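Matching sites in putative gamma-glutamylcyclotransferase PH0828 from Pyrococcus horikoshii, a protein that probably acts as an acyltransferase that cyclises gamma-glutamyl compounds, its substrate not being established (PDB 1V30 (chain A, 1.40 Å), residues I10-T15 and E60-D65), and in its relative hypothetical protein from Mus musculus (PDB 1VKB (chain B, 1.90 Å), residues I16-T21 and E78-D83). Structure 2 is superposed on structure 1 by the backbone atoms of these residues (RMSD 0.39 Å); each is numbered along its deposited sequence.

Structure 1 (1V30); sequences IAVYGT and EVYEVD.
Ala11 and Val61 face each other as an antiparallel non-hydrogen-bonded pair where strand 8-12, which Ala11 also bonds through its backbone to Phe94, runs antiparallel to strand 56-64. Strand 8-12 leads into the Tyr13-Gly14-Thr15 turn, whose residues probably bind substrate, as in relatives. CB is the whole side chain of Ala11, a buried apolar methyl 4.5 Å from its neighbour Val61 CG2. Beta-branched Val61 suits an extended strand: its CB lies 3.9 Å from Ile10 O, CG1, anti to the backbone N (chi1 -175°), closes to 3.5 Å from that same oxygen, and CG2 turns to Ala11. On the other face, Val12 CG2 lies 3.9 Å from Tyr62 CE1, and Ile10 CD1 meets Val64 CG1. Tyr62 OH donates to Glu60 OE1 at 2.6 Å, so a polar tip on a buried ring is satisfied.

Structure 2 (1VKB); sequences IFVYGT and EIYEVD. With FMT (formic acid), chain C.
Phe17 and Ile79 face each other as an antiparallel non-hydrogen-bonded pair, and Phe17 can be followed outward from the strand. Its CB lies 4.1 Å from Glu78 O; CG, anti to the backbone N (chi1 173°), carries the ring along the neighbouring backbone; CD1 comes to 3.7 Å from Glu78 O and CE1 to 3.8 Å from Glu78 N. Ile79 CG1 meets CD1 of Phe17 at 4.1 Å, while Ile79 CB and CG2 border Ile16 O. A large aromatic suits this buried face, where Cys124 and Val126 of strand 121-129 also touch this side chain. On the other face, Val18 CG2 lies 3.7 Å from Tyr80 CE1, and Ile16 CD1 meets Val82 CG1. Tyr80 OH donates to Glu78 OE1 at 2.8 Å, so a polar tip on a buried ring is satisfied.

What differs
The larger exchange is Ala11(A) against Phe17(B). Their CB atoms coincide within the error, and both side chains are buried, but everything from CG to CZ of Phe17(B) lacks a counterpart in Ala11(A). The aromatic ring therefore adds apolar surface on this face of the strand pair. The touch on the opposite strand is kept: Ala11(A) CB is 4.5 Å from Glu60(A) O, and Phe17(B) CB is 4.1 Å from Glu78(B) O.

At the facing position, Val61(A) stands against Ile79(B), again with CB in place. CG2 of Val61(A) and CG1 of Ile79(B) are 0.6 Å apart after superposition, and CG1 of Val61(A) falls near CG2 of Ile79(B). What isoleucine adds is CD1, one methyl further out. Each side chain still touches Ala11(A) or Phe17(B), as well as the carbonyl oxygen of Ile10(A) or Ile16(B).

The backbone bonds joining Ile10(A) to Tyr62(A) and Val12(A) to Glu60(A) recur between Ile16(B) and Tyr80(B) and between Val18(B) and Glu78(B). Tyr62(A) OH bonds Glu60(A) OE1 as Tyr80(B) OH bonds Glu78(B) OE1. Ile10(A), Val12(A) and Val64(A) coincide with Ile16(B), Val18(B) and Val82(B), so Ile10(A) packs on Val64(A) and Val12(A) on Tyr62(A), as their counterparts do. Beyond the strand, the CA atoms of Thr15(A) and Thr21(B) stand 1.0 Å apart, and their side chains lie differently.

Structure 1 (1V30)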
loop_
_atom_site.group_PDB
_atom_site.type_symbol
_atom_site.label_atom_id
_atom_site.label_comp_id
_atom_site.label_asym_id
_atom_site.label_seq_id
_atom_site.Cartn_x
_atom_site.Cartn_y
_atom_site.Cartn_z
ATOM N N ILE A 10 -6.623 7.836 -1.213
ATOM C CA ILE A 10 -5.638 6.991 -0.544
ATOM C C ILE A 10 -4.665 6.367 -1.542
ATOM O O ILE A 10 -5.002 6.180 -2.717
ATOM C CB ILE A 10 -6.309 5.849 0.272
ATOM C CG1 ILE A 10 -7.058 4.895 -0.662
ATOM C CG2 ILE A 10 -7.267 6.439 1.308
ATOM C CD1 ILE A 10 -7.681 3.709 0.049
ATOM N N ALA A 11 -3.462 6.058 -1.067
ATOM C CA ALA A 11 -2.421 5.446 -1.886
ATOM C C ALA A 11 -2.017 4.165 -1.169
ATOM O O ALA A 11 -1.459 4.206 -0.065
ATOM C CB ALA A 11 -1.231 6.382 -2.008
ATOM N N VAL A 12 -2.309 3.026 -1.793
ATOM C CA VAL A 12 -2.006 1.735 -1.192
ATOM C C VAL A 12 -0.916 0.978 -1.941
ATOM O O VAL A 12 -0.909 0.914 -3.175
ATOM C CB VAL A 12 -3.292 0.878 -1.067
ATOM C CG1 VAL A 12 -4.290 1.596 -0.157
ATOM C CG2 VAL A 12 -3.917 0.627 -2.441
ATOM N N TYR A 13 0.014 0.416 -1.178
ATOM C CA TYR A 13 1.156 -0.302 -1.728
ATOM C C TYR A 13 1.159 -1.792 -1.435
ATOM O O TYR A 13 1.954 -2.529 -2.015
ATOM C CB TYR A 13 2.444 0.283 -1.148
ATOM C CG TYR A 13 2.474 0.248 0.372
ATOM C CD1 TYR A 13 2.022 1.333 1.127
ATOM C CD2 TYR A 13 2.941 -0.879 1.059
ATOM C CE1 TYR A 13 2.041 1.296 2.532
ATOM C CE2 TYR A 13 2.960 -0.924 2.459
ATOM C CZ TYR A 13 2.514 0.166 3.186
ATOM O OH TYR A 13 2.592 0.129 4.561
ATOM N N GLY A 14 0.284 -2.238 -0.544
ATOM C CA GLY A 14 0.308 -3.640 -0.183
ATOM C C GLY A 14 -0.994 -4.394 -0.097
ATOM O O GLY A 14 -1.622 -4.696 -1.110
ATOM N N THR A 15 -1.391 -4.696 1.132
ATOM C CA THR A 15 -2.582 -5.477 1.427
ATOM C C THR A 15 -3.888 -5.039 0.770
ATOM O O THR A 15 -4.751 -5.876 0.477
ATOM C CB THR A 15 -2.749 -5.558 2.955
ATOM O OG1 THR A 15 -1.470 -5.842 3.541
ATOM C CG2 THR A 15 -3.711 -6.655 3.335
ATOM N N GLU A 60 -1.286 2.194 -5.708
ATOM C CA GLU A 60 -2.507 2.278 -6.491
ATOM C C GLU A 60 -3.252 3.382 -5.754
ATOM O O GLU A 60 -3.383 3.331 -4.527
ATOM C CB GLU A 60 -3.300 0.976 -6.417
ATOM C CG GLU A 60 -2.767 -0.116 -7.321
ATOM C CD GLU A 60 -3.407 -1.464 -7.058
ATOM O OE1 GLU A 60 -4.545 -1.511 -6.549
ATOM O OE2 GLU A 60 -2.763 -2.480 -7.376
ATOM N N VAL A 61 -3.722 4.387 -6.483
ATOM C CA VAL A 61 -4.428 5.498 -5.858
ATOM C C VAL A 61 -5.932 5.391 -6.080
ATOM O O VAL A 61 -6.393 5.196 -7.211
ATOM C CB VAL A 61 -3.918 6.848 -6.402
ATOM C CG1 VAL A 61 -4.570 7.997 -5.641
ATOM C CG2 VAL A 61 -2.406 6.919 -6.270
ATOM N N TYR A 62 -6.687 5.520 -4.992
ATOM C CA TYR A 62 -8.141 5.425 -5.036
ATOM C C TYR A 62 -8.830 6.589 -4.352
ATOM O O TYR A 62 -8.247 7.269 -3.501
ATOM C CB TYR A 62 -8.634 4.160 -4.325
ATOM C CG TYR A 62 -8.214 2.854 -4.937
ATOM C CD1 TYR A 62 -6.943 2.331 -4.707
ATOM C CD2 TYR A 62 -9.085 2.142 -5.758
ATOM C CE1 TYR A 62 -6.549 1.128 -5.278
ATOM C CE2 TYR A 62 -8.703 0.940 -6.335
ATOM C CZ TYR A 62 -7.436 0.439 -6.093
ATOM O OH TYR A 62 -7.045 -0.743 -6.671
ATOM N N GLU A 63 -10.083 6.804 -4.734
ATOM C CA GLU A 63 -10.924 7.815 -4.114
ATOM C C GLU A 63 -11.963 6.958 -3.403
ATOM O O GLU A 63 -12.622 6.131 -4.036
ATOM C CB GLU A 63 -11.630 8.694 -5.153
ATOM C CG GLU A 63 -10.733 9.620 -5.952
ATOM C CD GLU A 63 -11.530 10.660 -6.724
ATOM O OE1 GLU A 63 -10.946 11.348 -7.587
ATOM O OE2 GLU A 63 -12.744 10.793 -6.463
ATOM N N VAL A 64 -12.094 7.130 -2.090
ATOM C CA VAL A 64 -13.057 6.358 -1.312
ATOM C C VAL A 64 -13.934 7.309 -0.506
ATOM O O VAL A 64 -13.503 8.411 -0.172
ATOM C CB VAL A 64 -12.344 5.396 -0.327
ATOM C CG1 VAL A 64 -11.386 4.495 -1.082
ATOM C CG2 VAL A 64 -11.599 6.189 0.738
ATOM N N ASP A 65 -15.163 6.899 -0.203
ATOM C CA ASP A 65 -16.029 7.764 0.587
ATOM C C ASP A 65 -15.629 7.686 2.056
ATOM O O ASP A 65 -14.836 6.828 2.450
ATOM C CB ASP A 65 -17.514 7.405 0.409
ATOM C CG ASP A 65 -17.815 5.954 0.705
ATOM O OD1 ASP A 65 -17.323 5.429 1.725
ATOM O OD2 ASP A 65 -18.571 5.339 -0.077
#

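Structure 2 (1VKB)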
loop_
_atom_site.group_PDB
_atom_site.type_symbol
_atom_site.label_atom_id
_atom_site.label_comp_id
_atom_site.label_asym_id
_atom_site.label_seq_id
_atom_site.Cartn_x
_atom_site.Cartn_y
_atom_site.Cartn_z
ATOM N N ILE B 16 -6.674 8.016 -1.394
ATOM C CA ILE B 16 -5.742 7.183 -0.671
ATOM C C ILE B 16 -4.816 6.488 -1.632
ATOM O O ILE B 16 -5.144 6.304 -2.817
ATOM C CB ILE B 16 -6.456 6.142 0.238
ATOM C CG1 ILE B 16 -7.165 5.014 -0.566
ATOM C CG2 ILE B 16 -7.457 6.815 1.226
ATOM C CD1 ILE B 16 -7.598 3.922 0.355
ATOM N N PHE B 17 -3.664 6.089 -1.112
ATOM C CA PHE B 17 -2.665 5.363 -1.870
ATOM C C PHE B 17 -2.324 4.116 -1.062
ATOM O O PHE B 17 -1.925 4.214 0.079
ATOM C CB PHE B 17 -1.455 6.241 -2.046
ATOM C CG PHE B 17 -0.259 5.572 -2.665
ATOM C CD1 PHE B 17 -0.139 5.446 -4.037
ATOM C CD2 PHE B 17 0.785 5.161 -1.869
ATOM C CE1 PHE B 17 1.018 4.878 -4.589
ATOM C CE2 PHE B 17 1.920 4.602 -2.430
ATOM C CZ PHE B 17 2.033 4.487 -3.764
ATOM N N VAL B 18 -2.555 2.972 -1.679
ATOM C CA VAL B 18 -2.308 1.659 -1.093
ATOM C C VAL B 18 -1.145 0.977 -1.806
ATOM O O VAL B 18 -1.019 0.999 -3.041
ATOM C CB VAL B 18 -3.575 0.785 -1.037
ATOM C CG1 VAL B 18 -4.616 1.475 -0.150
ATOM C CG2 VAL B 18 -4.127 0.443 -2.380
ATOM N N TYR B 19 -0.273 0.409 -0.995
ATOM C CA TYR B 19 0.983 -0.182 -1.475
ATOM C C TYR B 19 1.087 -1.655 -1.116
ATOM O O TYR B 19 1.973 -2.325 -1.611
ATOM C CB TYR B 19 2.188 0.560 -0.877
ATOM C CG TYR B 19 2.171 0.563 0.626
ATOM C CD1 TYR B 19 2.681 -0.508 1.352
ATOM C CD2 TYR B 19 1.639 1.646 1.321
ATOM C CE1 TYR B 19 2.614 -0.512 2.721
ATOM C CE2 TYR B 19 1.549 1.637 2.666
ATOM C CZ TYR B 19 2.057 0.542 3.377
ATOM O OH TYR B 19 2.020 0.520 4.755
ATOM N N GLY B 20 0.226 -2.135 -0.210
ATOM C CA GLY B 20 0.385 -3.449 0.337
ATOM C C GLY B 20 -0.709 -4.411 -0.027
ATOM O O GLY B 20 -1.054 -4.639 -1.207
ATOM N N THR B 21 -1.206 -5.084 1.011
ATOM C CA THR B 21 -2.192 -6.181 0.808
ATOM C C THR B 21 -3.522 -5.672 0.273
ATOM O O THR B 21 -4.368 -6.463 -0.150
ATOM C CB THR B 21 -2.453 -6.988 2.090
ATOM O OG1 THR B 21 -3.134 -6.180 3.059
ATOM C CG2 THR B 21 -1.181 -7.419 2.730
ATOM N N GLU B 78 -1.268 2.047 -5.697
ATOM C CA GLU B 78 -2.475 2.373 -6.413
ATOM C C GLU B 78 -3.201 3.506 -5.704
ATOM O O GLU B 78 -3.307 3.549 -4.481
ATOM C CB GLU B 78 -3.372 1.158 -6.524
ATOM C CG GLU B 78 -2.761 0.065 -7.401
ATOM C CD GLU B 78 -3.527 -1.215 -7.361
ATOM O OE1 GLU B 78 -4.413 -1.404 -6.489
ATOM O OE2 GLU B 78 -3.208 -2.036 -8.208
ATOM N N ILE B 79 -3.749 4.388 -6.516
ATOM C CA ILE B 79 -4.582 5.508 -6.037
ATOM C C ILE B 79 -6.057 5.177 -6.148
ATOM O O ILE B 79 -6.536 4.778 -7.219
ATOM C CB ILE B 79 -4.258 6.767 -6.822
ATOM C CG1 ILE B 79 -2.741 7.073 -6.767
ATOM C CG2 ILE B 79 -5.086 7.931 -6.329
ATOM C CD1 ILE B 79 -2.310 8.109 -7.780
ATOM N N TYR B 80 -6.778 5.368 -5.036
ATOM C CA TYR B 80 -8.244 5.222 -5.009
ATOM C C TYR B 80 -8.874 6.486 -4.521
ATOM O O TYR B 80 -8.281 7.205 -3.730
ATOM C CB TYR B 80 -8.686 4.083 -4.052
ATOM C CG TYR B 80 -8.324 2.733 -4.591
ATOM C CD1 TYR B 80 -7.022 2.277 -4.504
ATOM C CD2 TYR B 80 -9.276 1.920 -5.174
ATOM C CE1 TYR B 80 -6.660 1.046 -5.017
ATOM C CE2 TYR B 80 -8.923 0.685 -5.713
ATOM C CZ TYR B 80 -7.603 0.265 -5.618
ATOM O OH TYR B 80 -7.204 -0.936 -6.155
ATOM N N GLU B 81 -10.096 6.744 -4.958
ATOM C CA GLU B 81 -10.919 7.766 -4.325
ATOM C C GLU B 81 -11.940 7.032 -3.460
ATOM O O GLU B 81 -12.671 6.171 -3.980
ATOM C CB GLU B 81 -11.576 8.674 -5.371
ATOM C CG GLU B 81 -12.240 9.852 -4.722
ATOM C CD GLU B 81 -12.783 10.885 -5.698
ATOM O OE1 GLU B 81 -13.366 10.495 -6.722
ATOM O OE2 GLU B 81 -12.647 12.090 -5.418
ATOM N N VAL B 82 -11.989 7.346 -2.152
ATOM C CA VAL B 82 -12.876 6.622 -1.219
ATOM C C VAL B 82 -13.813 7.601 -0.510
ATOM O O VAL B 82 -13.528 8.820 -0.413
ATOM C CB VAL B 82 -12.096 5.789 -0.175
ATOM C CG1 VAL B 82 -11.074 4.869 -0.874
ATOM C CG2 VAL B 82 -11.365 6.660 0.802
ATOM N N ASP B 83 -14.935 7.085 -0.013
ATOM C CA ASP B 83 -15.790 7.904 0.809
ATOM C C ASP B 83 -15.365 7.837 2.280
ATOM O O ASP B 83 -14.500 7.069 2.656
ATOM C CB ASP B 83 -17.286 7.600 0.572
ATOM C CG ASP B 83 -17.735 6.246 1.047
ATOM O OD1 ASP B 83 -16.954 5.451 1.628
ATOM O OD2 ASP B 83 -18.929 5.886 0.848
HETATM C C FMT C . -1.729 -0.851 2.248
HETATM O O1 FMT C . -1.399 0.201 1.658
HETATM O O2 FMT C . -2.031 -1.970 1.759
#